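PDB 5XZT: hydroxynitrile lyase from Passiflora edulis, which cleaves cyanohydrins into hydrogen cyanide and a carbonyl compound, working as a homodimer of stress-responsive A/B barrel (Dabb) chains. Local coordinates for the interface of chains A and B. Numbering follows the deposited sequence. Chains: chain A/B, Hydroxynitrile lyase.

Contacts 1 and 2 are neighbouring patches of one two-fold interface in the homodimer, their C-alpha centres about 9 Å apart. They share A:Glu66, on strand 63-69, and B:Ile10, on strand 7-15. Contact 2 is the apolar part, where the sheets of the two Dabb domains pack face to face through aromatic and aliphatic side chains. Contact 1 is the more polar margin, where the truncated C-terminal segment of chain B follows strand 98-104 across to strand 44-48 of chain A. Symmetry repeats both patches with the chains exchanged, so packed sheets and C-terminal segments laid on the partner both contribute to joining the subunits.

Contact 1: the interface of chains A and B. Residues chain A 45-47, 66; chain B 10, 103, 105-107.
A:Trp46 and B:Asn106 pair as an antiparallel beta bridge between strand 44-48 of one Dabb domain and the truncated C-terminal segment of the other, the enzyme here lacking its C-terminal peptide. The backbone N of A:Trp46 donates to B:Asn106 O at 2.9 Å, and the backbone N of B:Asn106 returns a bond to A:Trp46 O at 2.7 Å. That carbonyl oxygen also accepts from the side-chain amide: B:Asn106 ND2 lies 3.2 Å from A:Trp46 O, which sits in the amide plane, although the donor is tilted 30° from the carbonyl plane. Two N-H groups of one residue thus grip one oxygen, which probably limits the rotation of the amide. The amide lies nearly parallel to the indole, their planes 24° apart, and B:Asn106 CB rests over the five-membered ring, 3.6 Å from its centroid. At the indole edge, A:Trp46 NE1 meets a water in the ring plane; the same water reaches O of the terminal carboxylate of B:Glu107, a poorly ordered residue.

The backbone of A:Gly47 lies over one face of the B:Tyr103 ring, near its CD2 rim, with A:Gly47 CA 3.5 Å from B:Tyr103 CD2. The phenol OH of B:Tyr103 donates to A:Glu66 OE2 at 2.5 Å, a short bond that meets the anti side of the carboxylate, clearly out of its plane, ring and carboxylate planes perpendicular. B:Ile10 CD1, an apolar methyl, approaches A:Glu66 OE2 at 3.7 Å. A:Lys45 crosses B:Tyr103 at about a right angle, its CG and CD beside the hydroxyl. With CG of A:Lys45 between the backbone N and carbonyl carbon (chi1 58°), the chain also packs against B:Ile105, CD lying 3.9 Å from B:Ile105 CD1.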
loop_
_atom_site.group_PDB
_atom_site.type_symbol
_atom_site.label_atom_id
_atom_site.label_comp_id
_atom_site.label_asym_id
_atom_site.label_seq_id
_atom_site.Cartn_x
_atom_site.Cartn_y
_atom_site.Cartn_z
ATOM N N LYS A 45 9.373 3.374 4.078
ATOM C CA LYS A 45 8.674 4.630 4.269
ATOM C C LYS A 45 7.326 4.330 4.880
ATOM O O LYS A 45 6.840 3.200 4.804
ATOM C CB LYS A 45 8.488 5.400 2.964
ATOM C CG LYS A 45 7.735 4.670 1.869
ATOM C CD LYS A 45 7.636 5.546 0.613
ATOM C CE LYS A 45 8.932 5.602 -0.191
ATOM N NZ LYS A 45 9.567 4.283 -0.492
ATOM N N TRP A 46 6.746 5.348 5.487
ATOM C CA TRP A 46 5.458 5.208 6.152
ATOM C C TRP A 46 4.746 6.548 6.259
ATOM O O TRP A 46 5.327 7.624 6.033
ATOM C CB TRP A 46 5.656 4.601 7.555
ATOM C CG TRP A 46 6.207 5.590 8.516
ATOM C CD1 TRP A 46 7.512 5.960 8.645
ATOM C CD2 TRP A 46 5.469 6.392 9.444
ATOM N NE1 TRP A 46 7.636 6.943 9.592
ATOM C CE2 TRP A 46 6.400 7.221 10.107
ATOM C CE3 TRP A 46 4.112 6.487 9.786
ATOM C CZ2 TRP A 46 6.020 8.141 11.087
ATOM C CZ3 TRP A 46 3.729 7.399 10.767
ATOM C CH2 TRP A 46 4.686 8.212 11.410
ATOM N N GLY A 47 3.470 6.479 6.619
ATOM C CA GLY A 47 2.743 7.670 6.980
ATOM C C GLY A 47 1.351 7.373 7.432
ATOM O O GLY A 47 0.931 6.206 7.460
ATOM N N GLU A 66 5.626 0.940 3.665
ATOM C CA GLU A 66 6.097 0.290 2.463
ATOM C C GLU A 66 7.552 -0.100 2.613
ATOM O O GLU A 66 8.335 0.661 3.172
ATOM C CB GLU A 66 6.013 1.236 1.290
ATOM C CG GLU A 66 4.632 1.763 0.982
ATOM C CD GLU A 66 4.645 2.560 -0.310
ATOM O OE1 GLU A 66 5.243 2.057 -1.314
ATOM O OE2 GLU A 66 4.149 3.709 -0.309
ATOM N N ILE B 10 -2.108 4.605 -2.349
ATOM C CA ILE B 10 -2.018 3.155 -2.387
ATOM C C ILE B 10 -3.405 2.555 -2.333
ATOM O O ILE B 10 -4.165 2.831 -1.414
ATOM C CB ILE B 10 -1.181 2.599 -1.216
ATOM C CG1 ILE B 10 0.160 3.338 -1.122
ATOM C CG2 ILE B 10 -0.990 1.097 -1.364
ATOM C CD1 ILE B 10 1.051 3.218 -2.323
ATOM N N TYR B 103 -1.100 9.086 1.907
ATOM C CA TYR B 103 -0.243 9.557 2.990
ATOM C C TYR B 103 0.942 10.375 2.507
ATOM O O TYR B 103 1.469 10.151 1.415
ATOM C CB TYR B 103 0.220 8.376 3.864
ATOM C CG TYR B 103 1.264 7.460 3.259
ATOM C CD1 TYR B 103 0.918 6.324 2.530
ATOM C CD2 TYR B 103 2.616 7.719 3.464
ATOM C CE1 TYR B 103 1.901 5.482 2.011
ATOM C CE2 TYR B 103 3.584 6.903 2.968
ATOM C CZ TYR B 103 3.243 5.806 2.239
ATOM O OH TYR B 103 4.298 5.060 1.773
ATOM N N ILE B 105 4.734 11.003 2.739
ATOM C CA ILE B 105 5.877 10.132 3.021
ATOM C C ILE B 105 6.689 10.593 4.233
ATOM O O ILE B 105 7.047 11.776 4.341
ATOM C CB ILE B 105 6.827 10.004 1.798
ATOM C CG1 ILE B 105 6.140 9.206 0.690
ATOM C CG2 ILE B 105 8.155 9.340 2.182
ATOM C CD1 ILE B 105 6.902 9.191 -0.620
ATOM N N ASN B 106 6.961 9.636 5.124
ATOM C CA ASN B 106 7.994 9.745 6.157
ATOM C C ASN B 106 9.009 8.641 5.941
ATOM O O ASN B 106 8.652 7.553 5.527
ATOM C CB ASN B 106 7.417 9.539 7.543
ATOM C CG ASN B 106 6.422 10.588 7.924
ATOM O OD1 ASN B 106 6.776 11.577 8.574
ATOM N ND2 ASN B 106 5.169 10.392 7.532
ATOM N N GLU B 107 10.272 8.909 6.260
ATOM C CA GLU B 107 11.325 7.896 6.128
ATOM C C GLU B 107 12.080 7.669 7.438
ATOM O O GLU B 107 11.905 8.407 8.413
ATOM C CB GLU B 107 12.249 8.273 4.967
ATOM C CG GLU B 107 11.629 7.883 3.628
ATOM C CD GLU B 107 12.205 8.590 2.416
ATOM O OE1 GLU B 107 12.816 9.669 2.551
ATOM O OE2 GLU B 107 12.011 8.066 1.297
ATOM O OXT GLU B 107 12.856 6.712 7.556
HETATM O O HOH W 1 9.978 8.214 10.479
#

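Contact 2: the interface of chains A and B. Residues chain A 10, 12, 64, 66; chain B 10, 12, 99, 101.
The rings of A:Phe12 and B:Phe12 stack across the dimer interface, entering from opposite chains with centroids 4.2 Å apart and planes 16° from parallel. Their overlap is offset: CE2 of each ring lies over the rim of the other, and the two CE2 atoms of A:Phe12 and B:Phe12 are 3.5 Å apart. The opposite face of A:Phe12 is covered by B:Leu101, whose CD1 methyl sits 3.8 Å from the ring centroid. The leucine and phenylalanine side chains run alongside one another, pointing opposite ways, so that A:Phe12 is clasped between an aromatic ring and a branched aliphatic chain.

Around the rims, B:Ile10 CB and B:Val99 CG1 lie in the plane of the A:Phe12 ring, and B:Ile10 CG2 approaches its CZ at 3.6 Å. The other ring is met similarly: A:Ile10 CB lies in plane at the edge of B:Phe12, and A:Ile10 CG2 is 3.7 Å from B:Phe12 CZ. Both phenylalanines face the partner sheet, and with CG anti to the carbonyl carbon (chi1 -67° in A:Phe12, -59° in B:Phe12) the two rings are set in like fashion.

Beyond the rings, the two Ile10 side chains reach tip to tip, with A:Ile10 CD1 at 3.9 Å from B:Ile10 CG2. A:Ala64 adds its CB methyl against B:Leu101 CD2 at 4.0 Å. Strands 7-15 of the two chains, flanked in their sheets by strand 63-69 in chain A and strand 98-104 in chain B, position these side chains, and their packing forms an apolar part of the interface that helps hold the homodimer together.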
loop_
_atom_site.group_PDB
_atom_site.type_symbol
_atom_site.label_atom_id
_atom_site.label_comp_id
_atom_site.label_asym_id
_atom_site.label_seq_id
_atom_site.Cartn_x
_atom_site.Cartn_y
_atom_site.Cartn_z
ATOM N N ILE A 10 3.626 -4.025 1.347
ATOM C CA ILE A 10 2.855 -2.908 1.849
ATOM C C ILE A 10 1.908 -3.374 2.938
ATOM O O ILE A 10 1.142 -4.310 2.760
ATOM C CB ILE A 10 2.090 -2.126 0.752
ATOM C CG1 ILE A 10 3.102 -1.634 -0.310
ATOM C CG2 ILE A 10 1.325 -0.968 1.406
ATOM C CD1 ILE A 10 2.567 -0.559 -1.241
ATOM N N PHE A 12 -0.985 -2.026 5.748
ATOM C CA PHE A 12 -1.893 -1.042 6.332
ATOM C C PHE A 12 -2.284 -1.554 7.729
ATOM O O PHE A 12 -2.553 -2.733 7.880
ATOM C CB PHE A 12 -3.192 -0.913 5.538
ATOM C CG PHE A 12 -3.070 -0.338 4.149
ATOM C CD1 PHE A 12 -1.957 0.352 3.702
ATOM C CD2 PHE A 12 -4.153 -0.471 3.291
ATOM C CE1 PHE A 12 -1.919 0.869 2.412
ATOM C CE2 PHE A 12 -4.129 0.055 2.005
ATOM C CZ PHE A 12 -3.010 0.735 1.569
ATOM N N ALA A 64 0.114 3.447 6.848
ATOM C CA ALA A 64 0.669 2.636 5.766
ATOM C C ALA A 64 2.183 2.570 5.929
ATOM O O ALA A 64 2.806 3.531 6.390
ATOM C CB ALA A 64 0.316 3.224 4.407
ATOM N N GLU A 66 5.626 0.940 3.665
ATOM C CA GLU A 66 6.097 0.290 2.463
ATOM C C GLU A 66 7.552 -0.100 2.613
ATOM O O GLU A 66 8.335 0.661 3.172
ATOM C CB GLU A 66 6.013 1.236 1.290
ATOM C CG GLU A 66 4.632 1.763 0.982
ATOM C CD GLU A 66 4.645 2.560 -0.310
ATOM O OE1 GLU A 66 5.243 2.057 -1.314
ATOM O OE2 GLU A 66 4.149 3.709 -0.309
ATOM N N ILE B 10 -2.108 4.605 -2.349
ATOM C CA ILE B 10 -2.018 3.155 -2.387
ATOM C C ILE B 10 -3.405 2.555 -2.333
ATOM O O ILE B 10 -4.165 2.831 -1.414
ATOM C CB ILE B 10 -1.181 2.599 -1.216
ATOM C CG1 ILE B 10 0.160 3.338 -1.122
ATOM C CG2 ILE B 10 -0.990 1.097 -1.364
ATOM C CD1 ILE B 10 1.051 3.218 -2.323
ATOM N N PHE B 12 -5.573 -1.111 -2.543
ATOM C CA PHE B 12 -5.743 -2.559 -2.627
ATOM C C PHE B 12 -7.169 -2.850 -3.096
ATOM O O PHE B 12 -8.098 -2.202 -2.648
ATOM C CB PHE B 12 -5.561 -3.276 -1.276
ATOM C CG PHE B 12 -4.214 -3.084 -0.600
ATOM C CD1 PHE B 12 -3.067 -2.734 -1.301
ATOM C CD2 PHE B 12 -4.107 -3.308 0.771
ATOM C CE1 PHE B 12 -1.847 -2.587 -0.639
ATOM C CE2 PHE B 12 -2.900 -3.184 1.433
ATOM C CZ PHE B 12 -1.761 -2.816 0.728
ATOM N N VAL B 99 -9.767 -0.820 -0.549
ATOM C CA VAL B 99 -9.232 0.063 0.479
ATOM C C VAL B 99 -8.199 0.979 -0.176
ATOM O O VAL B 99 -7.416 0.534 -1.019
ATOM C CB VAL B 99 -8.658 -0.724 1.683
ATOM C CG1 VAL B 99 -7.510 -1.635 1.283
ATOM C CG2 VAL B 99 -8.248 0.202 2.813
ATOM N N LEU B 101 -5.434 4.225 0.870
ATOM C CA LEU B 101 -4.796 5.175 1.772
ATOM C C LEU B 101 -3.987 6.186 0.985
ATOM O O LEU B 101 -3.365 5.845 -0.012
ATOM C CB LEU B 101 -3.893 4.484 2.799
ATOM C CG LEU B 101 -4.564 4.152 4.119
ATOM C CD1 LEU B 101 -5.490 2.956 3.921
ATOM C CD2 LEU B 101 -3.550 3.846 5.206
#